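Local atomic coordinates of tailspike protein (Siphovirus 9NA, PDB entry 3RIQ), a protein that probably binds the lipopolysaccharide O-antigen of Salmonella as the phage's receptor and cleaves it as an endorhamnosidase, using a trimer of right-handed beta-helices. Residues A[249-252]-A[253-257]; A[299-303]-A[304-308]. All coordinates share one frame; numbering follows the deposited sequence.

Contact 1: A[249-252]-A[253-257]; sequences KTYQ and NEIGG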
ATOM      1  N   LYS A 249     -12.550 -11.242  13.206  1.00 11.24           N
ATOM      2  CA  LYS A 249     -13.541 -12.218  12.707  1.00 11.16           C
ATOM      3  C   LYS A 249     -14.924 -11.635  12.513  1.00 12.07           C
ATOM      4  O   LYS A 249     -15.409 -10.882  13.386  1.00 11.50           O
ATOM      5  CB  LYS A 249     -13.662 -13.379  13.724  1.00 11.29           C
ATOM      6  CG  LYS A 249     -14.677 -14.461  13.351  1.00 12.15           C
ATOM      7  CD  LYS A 249     -14.590 -15.688  14.276  1.00 14.75           C
ATOM      8  CE  LYS A 249     -15.739 -16.640  13.963  1.00 17.54           C
ATOM      9  NZ  LYS A 249     -15.893 -17.788  14.949  1.00 19.98           N
ATOM     10  N   THR A 250     -15.558 -12.006  11.397  1.00 11.17           N
ATOM     11  CA  THR A 250     -16.999 -11.831  11.230  1.00 11.69           C
ATOM     12  C   THR A 250     -17.632 -13.186  11.548  1.00 11.50           C
ATOM     13  O   THR A 250     -17.255 -14.204  10.979  1.00 12.16           O
ATOM     14  CB  THR A 250     -17.360 -11.357   9.820  1.00 11.15           C
ATOM     15  OG1 THR A 250     -16.801 -12.251   8.841  1.00 12.02           O
ATOM     16  CG2 THR A 250     -16.809  -9.967   9.571  1.00 12.12           C
ATOM     17  N   TYR A 251     -18.580 -13.203  12.476  1.00 12.38           N
ATOM     18  CA  TYR A 251     -19.221 -14.463  12.875  1.00 12.63           C
ATOM     19  C   TYR A 251     -19.975 -15.090  11.690  1.00 13.17           C
ATOM     20  O   TYR A 251     -20.492 -14.409  10.811  1.00 13.12           O
ATOM     21  CB  TYR A 251     -20.171 -14.212  14.085  1.00 12.57           C
ATOM     22  CG  TYR A 251     -20.402 -15.428  14.995  1.00 13.34           C
ATOM     23  CD1 TYR A 251     -19.612 -15.644  16.111  1.00 16.36           C
ATOM     24  CD2 TYR A 251     -21.429 -16.324  14.739  1.00 13.93           C
ATOM     25  CE1 TYR A 251     -19.816 -16.753  16.921  1.00 18.38           C
ATOM     26  CE2 TYR A 251     -21.638 -17.423  15.539  1.00 17.24           C
ATOM     27  CZ  TYR A 251     -20.842 -17.630  16.625  1.00 19.06           C
ATOM     28  OH  TYR A 251     -21.053 -18.726  17.461  1.00 22.50           O
ATOM     29  N   GLN A 252     -20.048 -16.420  11.715  1.00 12.95           N
ATOM     30  CA  GLN A 252     -20.785 -17.211  10.723  1.00 13.50           C
ATOM     31  C   GLN A 252     -22.067 -17.862  11.225  1.00 13.97           C
ATOM     32  O   GLN A 252     -22.194 -18.191  12.384  1.00 15.18           O
ATOM     33  CB  GLN A 252     -19.875 -18.297  10.147  1.00 13.75           C
ATOM     34  CG  GLN A 252     -18.643 -17.735   9.383  1.00 14.29           C
ATOM     35  CD  GLN A 252     -17.349 -17.931  10.112  1.00 15.49           C
ATOM     36  OE1 GLN A 252     -17.059 -19.020  10.585  1.00 17.91           O
ATOM     37  NE2 GLN A 252     -16.562 -16.916  10.188  1.00 14.83           N
ATOM     38  N   ASN A 253     -23.001 -18.079  10.325  1.00 13.78           N
ATOM     39  CA  ASN A 253     -24.216 -18.841  10.622  1.00 14.52           C
ATOM     40  C   ASN A 253     -25.086 -18.167  11.703  1.00 15.38           C
ATOM     41  O   ASN A 253     -25.210 -16.979  11.678  1.00 15.18           O
ATOM     42  CB  ASN A 253     -23.884 -20.307  10.930  1.00 15.81           C
ATOM     43  CG  ASN A 253     -23.167 -21.026   9.766  1.00 16.18           C
ATOM     44  OD1 ASN A 253     -22.817 -20.435   8.756  1.00 15.31           O
ATOM     45  ND2 ASN A 253     -22.953 -22.318   9.933  1.00 19.62           N
ATOM     46  N   GLU A 254     -25.665 -18.920  12.628  1.00 14.81           N
ATOM     47  CA  GLU A 254     -26.668 -18.402  13.585  1.00 15.76           C
ATOM     48  C   GLU A 254     -26.129 -18.448  15.010  1.00 15.70           C
ATOM     49  O   GLU A 254     -25.321 -19.297  15.329  1.00 17.20           O
ATOM     50  CB  GLU A 254     -27.961 -19.240  13.542  1.00 16.25           C
ATOM     51  CG  GLU A 254     -29.014 -18.803  12.484  1.00 18.85           C
ATOM     52  CD  GLU A 254     -28.648 -19.212  11.064  1.00 19.39           C
ATOM     53  OE1 GLU A 254     -28.164 -20.358  10.857  1.00 23.98           O
ATOM     54  OE2 GLU A 254     -28.899 -18.416  10.148  1.00 16.11           O
ATOM     55  N   ILE A 255     -26.628 -17.551  15.868  1.00 15.25           N
ATOM     56  CA  ILE A 255     -26.492 -17.673  17.334  1.00 15.75           C
ATOM     57  C   ILE A 255     -27.893 -17.609  17.899  1.00 16.14           C
ATOM     58  O   ILE A 255     -28.672 -16.693  17.557  1.00 16.08           O
ATOM     59  CB  ILE A 255     -25.672 -16.524  17.958  1.00 15.68           C
ATOM     60  CG1 ILE A 255     -24.245 -16.557  17.444  1.00 16.43           C
ATOM     61  CG2 ILE A 255     -25.681 -16.671  19.508  1.00 16.26           C
ATOM     62  CD1 ILE A 255     -23.428 -15.306  17.811  1.00 16.39           C
ATOM     63  N   GLY A 256     -28.240 -18.607  18.727  1.00 16.43           N
ATOM     64  CA  GLY A 256     -29.517 -18.597  19.428  1.00 15.96           C
ATOM     65  C   GLY A 256     -30.707 -18.635  18.475  1.00 17.11           C
ATOM     66  O   GLY A 256     -31.820 -18.265  18.851  1.00 18.00           O
ATOM     67  N   GLY A 257     -30.465 -19.050  17.234  1.00 17.63           N
ATOM     68  CA  GLY A 257     -31.512 -19.089  16.228  1.00 18.16           C
ATOM     69  C   GLY A 257     -31.667 -17.929  15.263  1.00 18.04           C
ATOM     70  O   GLY A 257     -32.602 -17.922  14.460  1.00 20.34           O
TER
HETATM   71  O   HOH W   1     -23.280 -20.214  17.054  1.00 24.67           O
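Ile255 lays its CD1 methyl over the centre of one face of the Tyr251 ring, a CH-pi contact with CD1 3.6 Å from the ring centroid and only 14° off the normal. The methylene behind it reaches the far part of the same ring, Ile255 CG1 lying 3.3 Å from Tyr251 CE2, and the two side chains cross at about a right angle. Tyr251 CG lies anti to the backbone N (chi1 -153°), and the end of the side chain comes close to Ile255 and Glu254. At the ring edge, in plane, a water joins the two limbs: it lies 2.7 Å from Tyr251 OH and donates to Glu254 O at 2.8 Å.

The bend is held both from within and by neighbouring residues. Gln252, folded back at chi2, makes a weak bond from NE2 to Thr250 O (2.9 Å, 124°), and its stronger partner is Asp281. Asn253 ND2 is held by Thr286 O, while Glu254 OE2 forms a salt bridge with Arg261. The turn thus leads out of strand 249-250, which runs parallel between strands 220-223 and 281-282 of the beta-helix, into strand 254-255, paired antiparallel with 258-259; Tyr251 and Ile255 both also rest on Ile223.

Contact 2: A[299-303]-A[304-308]; sequences AEYPW and FQLPT
The ring of Tyr301 is covered on one face by Pro307, whose CD sits over its centre, 3.5 Å from the centroid and 6° off the normal, in a CH-pi contact. Pro307 CG continues the cover outward, 3.6 Å from Tyr301 CZ, and the Tyr301 and Pro307 side chains cross at about a right angle. Tyr296 adds an edge-to-face ring contact to Tyr301. Phe304 has Trp303 CD1 over the centre of one face; this is an edge-to-face pair in which the five-membered ring of Trp303 turns its edge to Phe304, with centroids 4.5 Å apart and planes at 58°. Trp303 CD1 and Phe304 CZ approach to 3.5 Å.

Trp303 and Phe304 occupy the central positions of a type II beta turn from Pro302 to Gln305, closed by the hydrogen bond from Gln305 N to Pro302 O (2.9 Å, 143° at the hydrogen). Phe304 takes the third position of the turn with positive phi. The extended Gln305 side chain crosses Pro302 at a slant, its OE1 3.6 Å from Pro302 CG. The buried Leu306 brings CD2 to 4.0 Å from Tyr301 CB, and Pro307 then turns the chain as the centre of an inverse gamma turn.

All of this belongs to a surface loop between strands 281-282 and 311-318 of the right-handed beta-helix. Polar groups of the loop are bound to the surrounding protein: Trp303 NE1 donates to Gly287 O, Phe304 N to Asp285 OD2, and Arg292 NH1 to Tyr301 O. One backbone bond closes the turn from within; apolar and ring contacts between side chains therefore shape the loop, while outside partners satisfy these polar atoms.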
ATOM      1  N   ALA A 299     -32.003 -20.095  -1.429  1.00 20.42           N
ATOM      2  CA  ALA A 299     -32.449 -19.915  -2.798  1.00 21.30           C
ATOM      3  C   ALA A 299     -32.028 -18.560  -3.379  1.00 21.50           C
ATOM      4  O   ALA A 299     -31.739 -18.449  -4.584  1.00 23.21           O
ATOM      5  CB  ALA A 299     -33.938 -20.082  -2.890  1.00 21.58           C
ATOM      6  N   GLU A 300     -31.974 -17.540  -2.517  1.00 20.07           N
ATOM      7  CA  GLU A 300     -31.506 -16.216  -2.928  1.00 19.46           C
ATOM      8  C   GLU A 300     -29.991 -16.191  -3.190  1.00 18.72           C
ATOM      9  O   GLU A 300     -29.548 -15.629  -4.207  1.00 19.11           O
ATOM     10  CB  GLU A 300     -31.888 -15.168  -1.877  1.00 19.97           C
ATOM     11  CG  GLU A 300     -33.388 -14.870  -1.916  1.00 20.73           C
ATOM     12  CD  GLU A 300     -33.857 -13.945  -0.820  1.00 23.91           C
ATOM     13  OE1 GLU A 300     -33.348 -14.021   0.321  1.00 20.61           O
ATOM     14  OE2 GLU A 300     -34.796 -13.164  -1.100  1.00 29.89           O
ATOM     15  N   TYR A 301     -29.210 -16.767  -2.263  1.00 16.99           N
ATOM     16  CA  TYR A 301     -27.744 -16.873  -2.432  1.00 16.79           C
ATOM     17  C   TYR A 301     -27.277 -18.199  -1.892  1.00 16.88           C
ATOM     18  O   TYR A 301     -27.447 -18.461  -0.705  1.00 17.39           O
ATOM     19  CB  TYR A 301     -27.032 -15.752  -1.662  1.00 16.70           C
ATOM     20  CG  TYR A 301     -27.251 -14.420  -2.287  1.00 16.18           C
ATOM     21  CD1 TYR A 301     -26.534 -14.049  -3.423  1.00 17.82           C
ATOM     22  CD2 TYR A 301     -28.244 -13.543  -1.808  1.00 17.74           C
ATOM     23  CE1 TYR A 301     -26.769 -12.842  -4.045  1.00 18.45           C
ATOM     24  CE2 TYR A 301     -28.489 -12.320  -2.422  1.00 17.78           C
ATOM     25  CZ  TYR A 301     -27.733 -11.979  -3.531  1.00 18.53           C
ATOM     26  OH  TYR A 301     -27.949 -10.777  -4.147  1.00 21.87           O
ATOM     27  N   PRO A 302     -26.615 -19.012  -2.740  1.00 16.77           N
ATOM     28  CA  PRO A 302     -26.055 -20.272  -2.264  1.00 17.23           C
ATOM     29  C   PRO A 302     -25.050 -20.109  -1.166  1.00 16.92           C
ATOM     30  O   PRO A 302     -24.491 -19.006  -0.947  1.00 16.05           O
ATOM     31  CB  PRO A 302     -25.365 -20.842  -3.496  1.00 17.40           C
ATOM     32  CG  PRO A 302     -26.149 -20.267  -4.664  1.00 18.90           C
ATOM     33  CD  PRO A 302     -26.455 -18.843  -4.200  1.00 18.68           C
ATOM     34  N   TRP A 303     -24.792 -21.221  -0.474  1.00 16.88           N
ATOM     35  CA  TRP A 303     -23.795 -21.235   0.611  1.00 16.71           C
ATOM     36  C   TRP A 303     -22.455 -20.676   0.096  1.00 16.04           C
ATOM     37  O   TRP A 303     -22.018 -20.998  -1.024  1.00 16.76           O
ATOM     38  CB  TRP A 303     -23.586 -22.658   1.086  1.00 17.35           C
ATOM     39  CG  TRP A 303     -23.233 -22.839   2.520  1.00 16.58           C
ATOM     40  CD1 TRP A 303     -22.109 -23.472   3.031  1.00 17.14           C
ATOM     41  CD2 TRP A 303     -24.019 -22.441   3.659  1.00 17.26           C
ATOM     42  NE1 TRP A 303     -22.157 -23.477   4.407  1.00 18.89           N
ATOM     43  CE2 TRP A 303     -23.332 -22.893   4.822  1.00 17.88           C
ATOM     44  CE3 TRP A 303     -25.257 -21.788   3.803  1.00 16.72           C
ATOM     45  CZ2 TRP A 303     -23.823 -22.673   6.117  1.00 18.34           C
ATOM     46  CZ3 TRP A 303     -25.774 -21.593   5.101  1.00 17.41           C
ATOM     47  CH2 TRP A 303     -25.050 -22.046   6.241  1.00 18.61           C
ATOM     48  N   PHE A 304     -21.839 -19.828   0.911  1.00 15.76           N
ATOM     49  CA  PHE A 304     -20.538 -19.177   0.662  1.00 15.39           C
ATOM     50  C   PHE A 304     -20.645 -18.019  -0.313  1.00 14.93           C
ATOM     51  O   PHE A 304     -19.634 -17.410  -0.640  1.00 15.17           O
ATOM     52  CB  PHE A 304     -19.407 -20.135   0.212  1.00 15.64           C
ATOM     53  CG  PHE A 304     -19.161 -21.289   1.146  1.00 16.46           C
ATOM     54  CD1 PHE A 304     -18.919 -21.073   2.507  1.00 17.08           C
ATOM     55  CD2 PHE A 304     -19.147 -22.607   0.653  1.00 16.83           C
ATOM     56  CE1 PHE A 304     -18.649 -22.144   3.361  1.00 17.26           C
ATOM     57  CE2 PHE A 304     -18.879 -23.721   1.505  1.00 16.39           C
ATOM     58  CZ  PHE A 304     -18.631 -23.489   2.864  1.00 18.08           C
ATOM     59  N   GLN A 305     -21.854 -17.699  -0.778  1.00 15.13           N
ATOM     60  CA  GLN A 305     -21.998 -16.683  -1.847  1.00 14.71           C
ATOM     61  C   GLN A 305     -22.885 -15.485  -1.470  1.00 14.33           C
ATOM     62  O   GLN A 305     -23.462 -14.815  -2.340  1.00 14.96           O
ATOM     63  CB  GLN A 305     -22.482 -17.355  -3.144  1.00 15.86           C
ATOM     64  CG  GLN A 305     -21.549 -18.461  -3.595  1.00 19.23           C
ATOM     65  CD  GLN A 305     -21.911 -19.070  -4.931  1.00 22.59           C
ATOM     66  OE1 GLN A 305     -22.965 -18.789  -5.513  1.00 23.67           O
ATOM     67  NE2 GLN A 305     -21.032 -19.947  -5.418  1.00 25.85           N
ATOM     68  N   LEU A 306     -22.988 -15.189  -0.174  1.00 13.37           N
ATOM     69  CA  LEU A 306     -23.766 -14.008   0.219  1.00 13.67           C
ATOM     70  C   LEU A 306     -23.107 -12.745  -0.317  1.00 13.74           C
ATOM     71  O   LEU A 306     -21.868 -12.680  -0.369  1.00 13.70           O
ATOM     72  CB  LEU A 306     -23.873 -13.920   1.758  1.00 13.57           C
ATOM     73  CG  LEU A 306     -24.789 -14.977   2.394  1.00 13.31           C
ATOM     74  CD1 LEU A 306     -24.558 -15.117   3.914  1.00 13.75           C
ATOM     75  CD2 LEU A 306     -26.268 -14.639   2.063  1.00 12.60           C
ATOM     76  N   PRO A 307     -23.903 -11.703  -0.639  1.00 13.89           N
ATOM     77  CA  PRO A 307     -23.310 -10.475  -1.151  1.00 13.48           C
ATOM     78  C   PRO A 307     -22.792  -9.567  -0.020  1.00 13.90           C
ATOM     79  O   PRO A 307     -23.343  -8.513   0.282  1.00 14.38           O
ATOM     80  CB  PRO A 307     -24.449  -9.854  -1.966  1.00 14.21           C
ATOM     81  CG  PRO A 307     -25.708 -10.207  -1.129  1.00 15.35           C
ATOM     82  CD  PRO A 307     -25.384 -11.626  -0.617  1.00 13.42           C
ATOM     83  N   THR A 308     -21.728 -10.016   0.616  1.00 13.22           N
ATOM     84  CA  THR A 308     -21.224  -9.317   1.797  1.00 12.73           C
ATOM     85  C   THR A 308     -20.637  -7.944   1.480  1.00 12.74           C
ATOM     86  O   THR A 308     -20.725  -7.050   2.326  1.00 13.53           O
ATOM     87  CB  THR A 308     -20.237 -10.191   2.578  1.00 12.46           C
ATOM     88  OG1 THR A 308     -19.274 -10.765   1.670  1.00 13.65           O
ATOM     89  CG2 THR A 308     -20.996 -11.335   3.269  1.00 15.11           C
TER

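Overall arrangement
Contact 1 and contact 2 follow one another along the chain, their centres 15 Å apart, and both lie on the same side of the chain's centre. They meet directly where Asn253 OD1 packs against Trp303 CZ2 at 3.6 Å. Strand 281-282 stands next to strand 249-250 in the beta-helix, and the long loop that leaves it for strand 311-318 carries residues 299-308 back beside the turn at 249-257. Arg261 joins the two as well, through its salt bridge with Glu254 and its packing against Trp303 and Leu306. A glycerol, probably from crystallisation, lies about 6 Å from the side chain of Ile255.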